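Local coordinates for protein NAD-dependent aldehyde dehydrogenase (PDB 3U4J) that belongs to the aldehyde dehydrogenase family and probably oxidises aldehydes with NAD or NADP as the electron acceptor, in a calcium-containing tetramer, at residues S44-A48 against G334-N338; M25-G29 against D218-V224. All blocks are in the same frame, centred on the assembly; numbering follows the deposited sequence.

Contact 1: residues S44-A48 against G334-N338; sequences SPGHA and GDPLN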
loop_
_atom_site.group_PDB
_atom_site.type_symbol
_atom_site.label_atom_id
_atom_site.label_comp_id
_atom_site.label_asym_id
_atom_site.label_seq_id
_atom_site.Cartn_x
_atom_site.Cartn_y
_atom_site.Cartn_z
ATOM N N SER A 44 -21.835 -33.293 -26.036
ATOM C CA SER A 44 -22.136 -33.089 -24.621
ATOM C C SER A 44 -21.679 -34.298 -23.830
ATOM O O SER A 44 -22.012 -35.436 -24.192
ATOM C CB SER A 44 -23.613 -32.876 -24.394
ATOM O OG SER A 44 -23.951 -33.121 -23.018
ATOM N N PRO A 45 -20.904 -34.073 -22.756
ATOM C CA PRO A 45 -20.440 -35.267 -22.033
ATOM C C PRO A 45 -21.557 -35.858 -21.181
ATOM O O PRO A 45 -21.487 -37.025 -20.807
ATOM C CB PRO A 45 -19.299 -34.724 -21.159
ATOM C CG PRO A 45 -19.630 -33.287 -20.951
ATOM C CD PRO A 45 -20.349 -32.828 -22.195
ATOM N N GLY A 46 -22.585 -35.063 -20.888
ATOM C CA GLY A 46 -23.708 -35.532 -20.093
ATOM C C GLY A 46 -24.737 -36.332 -20.890
ATOM O O GLY A 46 -25.542 -37.061 -20.301
ATOM N N HIS A 47 -24.679 -36.219 -22.224
ATOM C CA HIS A 47 -25.749 -36.678 -23.112
ATOM C C HIS A 47 -25.170 -37.315 -24.385
ATOM O O HIS A 47 -24.891 -36.616 -25.374
ATOM C CB HIS A 47 -26.631 -35.506 -23.514
ATOM C CG HIS A 47 -26.992 -34.588 -22.384
ATOM N ND1 HIS A 47 -28.149 -34.732 -21.649
ATOM C CD2 HIS A 47 -26.368 -33.495 -21.893
ATOM C CE1 HIS A 47 -28.212 -33.772 -20.744
ATOM N NE2 HIS A 47 -27.145 -33.005 -20.873
ATOM N N ALA A 48 -24.963 -38.625 -24.367
ATOM C CA ALA A 48 -24.287 -39.284 -25.508
ATOM C C ALA A 48 -24.789 -38.838 -26.889
ATOM O O ALA A 48 -25.977 -38.752 -27.109
ATOM C CB ALA A 48 -24.355 -40.848 -25.383
ATOM N N GLY A 334 -25.615 -36.661 -12.030
ATOM C CA GLY A 334 -26.160 -37.060 -13.330
ATOM C C GLY A 334 -26.503 -35.885 -14.233
ATOM O O GLY A 334 -25.751 -34.921 -14.323
ATOM N N ASP A 335 -27.670 -35.972 -14.859
ATOM C CA ASP A 335 -28.102 -35.031 -15.879
ATOM C C ASP A 335 -27.746 -33.565 -15.554
ATOM O O ASP A 335 -28.392 -32.955 -14.699
ATOM C CB ASP A 335 -29.616 -35.151 -16.069
ATOM C CG ASP A 335 -30.123 -34.370 -17.296
ATOM O OD1 ASP A 335 -29.311 -33.682 -17.976
ATOM O OD2 ASP A 335 -31.340 -34.442 -17.573
ATOM N N PRO A 336 -26.736 -33.003 -16.250
ATOM C CA PRO A 336 -26.373 -31.605 -15.977
ATOM C C PRO A 336 -27.502 -30.601 -16.202
ATOM O O PRO A 336 -27.455 -29.512 -15.640
ATOM C CB PRO A 336 -25.185 -31.342 -16.907
ATOM C CG PRO A 336 -24.619 -32.730 -17.215
ATOM C CD PRO A 336 -25.834 -33.629 -17.237
ATOM N N LEU A 337 -28.520 -30.960 -16.986
ATOM C CA LEU A 337 -29.610 -30.033 -17.300
ATOM C C LEU A 337 -30.693 -30.035 -16.240
ATOM O O LEU A 337 -31.590 -29.189 -16.276
ATOM C CB LEU A 337 -30.239 -30.358 -18.664
ATOM C CG LEU A 337 -29.310 -30.155 -19.864
ATOM C CD1 LEU A 337 -30.070 -30.430 -21.165
ATOM C CD2 LEU A 337 -28.758 -28.716 -19.847
ATOM N N ASN A 338 -30.621 -30.989 -15.305
ATOM C CA ASN A 338 -31.595 -31.026 -14.205
ATOM C C ASN A 338 -31.196 -30.070 -13.085
ATOM O O ASN A 338 -30.055 -30.084 -12.634
ATOM C CB ASN A 338 -31.727 -32.447 -13.660
ATOM C CG ASN A 338 -32.991 -32.635 -12.857
ATOM O OD1 ASN A 338 -33.224 -31.923 -11.872
ATOM N ND2 ASN A 338 -33.818 -33.608 -13.264
#
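His47 reaches from the loop between strands 39-43 and 51-56 to an Asx turn at Asp335, which is combined with a type I beta turn running from Asp335 to Asn338. In the Asx turn Asp335 OD1 accepts from Leu337 N at 3.0 Å, with an N-H...O angle of 159°; the donor comes from above the carboxylate plane. The beta turn is closed by Asn338 N bonding to Asp335 O at 3.0 Å. Asp335 holds CG anti to its own backbone N (chi1 -170°), which puts the carboxylate on the side of the turn and the histidine. There OD1 lies at the edge of the imidazole, near the ring plane, while ring and carboxylate planes stand 80° apart. The His47 ring swings beside its backbone N, with CG anti to the carbonyl carbon, and also meets Pro336 and the isobutyl group of Leu337 obliquely. Leu337 packs against Leu107, Ser110 and Leu111 of helix 102-113. The side chain of His47 also packs on Pro10 and on Leu17, which with Glu50 binds the calcium ion; the imidazole itself remains about 8 Å from the metal at its nearest atom. The other carboxylate oxygen, Asp335 OD2, is bound by Asp11 N. Beside the histidine, Gly46 CA lies 4.0 Å from Pro336 CD.

Contact 2: residues M25-G29 against D218-V224; sequences MLVDG and DGVFNVV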
loop_
_atom_site.group_PDB
_atom_site.type_symbol
_atom_site.label_atom_id
_atom_site.label_comp_id
_atom_site.label_asym_id
_atom_site.label_seq_id
_atom_site.Cartn_x
_atom_site.Cartn_y
_atom_site.Cartn_z
HETATM N N MSE A 25 -14.056 -17.727 -34.331
HETATM C CA MSE A 25 -12.988 -17.012 -33.641
HETATM C C MSE A 25 -13.257 -15.524 -33.705
HETATM O O MSE A 25 -14.091 -15.072 -34.499
HETATM C CB MSE A 25 -11.626 -17.360 -34.237
HETATM C CG MSE A 25 -11.270 -18.832 -34.034
HETATM SE SE MSE A 25 -9.417 -19.151 -34.625
HETATM C CE MSE A 25 -9.662 -19.331 -36.533
ATOM N N LEU A 26 -12.592 -14.752 -32.863
ATOM C CA LEU A 26 -12.792 -13.321 -32.932
ATOM C C LEU A 26 -11.440 -12.654 -32.903
ATOM O O LEU A 26 -10.741 -12.714 -31.917
ATOM C CB LEU A 26 -13.752 -12.866 -31.823
ATOM C CG LEU A 26 -14.125 -11.413 -31.458
ATOM C CD1 LEU A 26 -13.649 -10.318 -32.350
ATOM C CD2 LEU A 26 -15.632 -11.311 -31.125
ATOM N N VAL A 27 -11.074 -12.022 -34.018
ATOM C CA VAL A 27 -9.764 -11.435 -34.199
ATOM C C VAL A 27 -9.893 -10.037 -34.789
ATOM O O VAL A 27 -10.532 -9.857 -35.828
ATOM C CB VAL A 27 -8.909 -12.342 -35.128
ATOM C CG1 VAL A 27 -7.562 -11.719 -35.423
ATOM C CG2 VAL A 27 -8.719 -13.727 -34.484
ATOM N N ASP A 28 -9.293 -9.057 -34.124
ATOM C CA ASP A 28 -9.283 -7.655 -34.566
ATOM C C ASP A 28 -10.712 -7.177 -34.764
ATOM O O ASP A 28 -11.020 -6.474 -35.734
ATOM C CB ASP A 28 -8.469 -7.477 -35.875
ATOM C CG ASP A 28 -8.019 -6.059 -36.089
ATOM O OD1 ASP A 28 -7.964 -5.302 -35.095
ATOM O OD2 ASP A 28 -7.674 -5.692 -37.249
ATOM N N GLY A 29 -11.590 -7.625 -33.875
ATOM C CA GLY A 29 -12.977 -7.185 -33.872
ATOM C C GLY A 29 -13.891 -7.909 -34.824
ATOM O O GLY A 29 -15.086 -7.586 -34.851
ATOM N N ASP A 218 -11.362 -2.895 -31.078
ATOM C CA ASP A 218 -10.933 -4.030 -31.886
ATOM C C ASP A 218 -9.500 -4.453 -31.512
ATOM O O ASP A 218 -8.618 -3.590 -31.348
ATOM C CB ASP A 218 -10.971 -3.600 -33.357
ATOM C CG ASP A 218 -12.395 -3.551 -33.926
ATOM O OD1 ASP A 218 -13.356 -3.866 -33.189
ATOM O OD2 ASP A 218 -12.553 -3.221 -35.127
ATOM N N GLY A 219 -9.282 -5.757 -31.343
ATOM C CA GLY A 219 -7.921 -6.283 -31.127
ATOM C C GLY A 219 -7.493 -6.316 -29.667
ATOM O O GLY A 219 -6.474 -6.914 -29.333
ATOM N N VAL A 220 -8.263 -5.667 -28.788
ATOM C CA VAL A 220 -7.948 -5.718 -27.334
ATOM C C VAL A 220 -8.198 -7.122 -26.787
ATOM O O VAL A 220 -7.422 -7.626 -25.980
ATOM C CB VAL A 220 -8.753 -4.704 -26.519
ATOM C CG1 VAL A 220 -8.472 -4.889 -24.998
ATOM C CG2 VAL A 220 -8.395 -3.281 -26.924
ATOM N N PHE A 221 -9.281 -7.747 -27.226
ATOM C CA PHE A 221 -9.693 -9.041 -26.681
ATOM C C PHE A 221 -10.030 -9.931 -27.882
ATOM O O PHE A 221 -11.073 -9.773 -28.524
ATOM C CB PHE A 221 -10.895 -8.815 -25.725
ATOM C CG PHE A 221 -11.425 -10.069 -25.016
ATOM C CD1 PHE A 221 -10.883 -11.333 -25.217
ATOM C CD2 PHE A 221 -12.536 -9.948 -24.161
ATOM C CE1 PHE A 221 -11.420 -12.456 -24.563
ATOM C CE2 PHE A 221 -13.065 -11.055 -23.491
ATOM C CZ PHE A 221 -12.517 -12.316 -23.701
ATOM N N ASN A 222 -9.120 -10.854 -28.190
ATOM C CA ASN A 222 -9.250 -11.757 -29.336
ATOM C C ASN A 222 -9.381 -13.165 -28.783
ATOM O O ASN A 222 -8.846 -13.450 -27.703
ATOM C CB ASN A 222 -7.957 -11.712 -30.172
ATOM C CG ASN A 222 -7.593 -10.316 -30.594
ATOM O OD1 ASN A 222 -8.142 -9.800 -31.555
ATOM N ND2 ASN A 222 -6.656 -9.695 -29.879
ATOM N N VAL A 223 -10.056 -14.049 -29.518
ATOM C CA VAL A 223 -10.167 -15.436 -29.080
ATOM C C VAL A 223 -9.875 -16.361 -30.263
ATOM O O VAL A 223 -10.425 -16.163 -31.342
ATOM C CB VAL A 223 -11.567 -15.773 -28.527
ATOM C CG1 VAL A 223 -11.649 -17.219 -28.016
ATOM C CG2 VAL A 223 -11.866 -14.892 -27.360
ATOM N N VAL A 224 -9.061 -17.389 -30.009
ATOM C CA VAL A 224 -8.746 -18.411 -31.000
ATOM C C VAL A 224 -9.088 -19.770 -30.394
ATOM O O VAL A 224 -9.050 -19.943 -29.170
ATOM C CB VAL A 224 -7.261 -18.338 -31.466
ATOM C CG1 VAL A 224 -7.008 -17.052 -32.236
ATOM C CG2 VAL A 224 -6.291 -18.445 -30.278
HETATM O O HOH W 1 -10.982 -8.078 -31.093
#
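The flat carboxamide of Asn222 meets Asp28 end-on: OD1 takes Asp28 N at 2.9 Å, the N-H...O angle being 172° and the donor nearly in line with the side-chain C=O. From the same amide ND2 donates to Gly219 O at 2.8 Å, tilted out of the amide plane, and to Val192 O of strand 191-195; the side chain packs on Ala69 and Ala70 of helix 60-75. The side chains of Asp28 and Asp218 cross at about a right angle, their carboxylate planes 72° apart, with Asp218 OD1 3.4 Å from Gly29 CA. Farther along, Leu26 and Val223 form an antiparallel hydrogen-bonded pair, Leu26 N to Val223 O at 3.0 Å and Val223 N to Leu26 O at 2.8 Å. This single bridge sets strand 25-27 beside strand 221-223 of the mixed sheet, in this family probably the Rossmann-type, dinucleotide-binding domain. Selenomethionine Met25, bent at chi3 (-82°), lays SE 3.9 Å from Val224 CB. A water accepts from Gly29 N and Gly219 N and donates to Phe221 O. Replacing Asn222 by an alanine is likely to leave Asp28 N without this acceptor and both Gly219 O and Val192 O without the ND2 donor. Asp28 OD1 and Asp218 OD2 are 5.0 Å apart, a like-charge proximity that the salt bridge from Asp28 OD2 to Lys72 is likely to ease.

Contacts 1 and 2 lie 31 Å apart between centres and about 19 Å between nearest atoms, without touching. Their segments alternate along the chain, in the order 25-29, 44-48, 218-224, 334-338, so the N-terminal portion meets later parts of the chain at two places. Contact 2 joins it to strand 221-223, part of the mixed sheet that also holds strands 191-195 and 243-247. Contact 1 joins it to the loop after helix 317-330 and strand 333-334, downstream of strand 307-313 of the other mixed sheet. The N-terminal region, through strand 25-27 and the loop 44-48, thus touches segments from two distant parts of the chain, with contact 1 near the calcium site and contact 2 away from it.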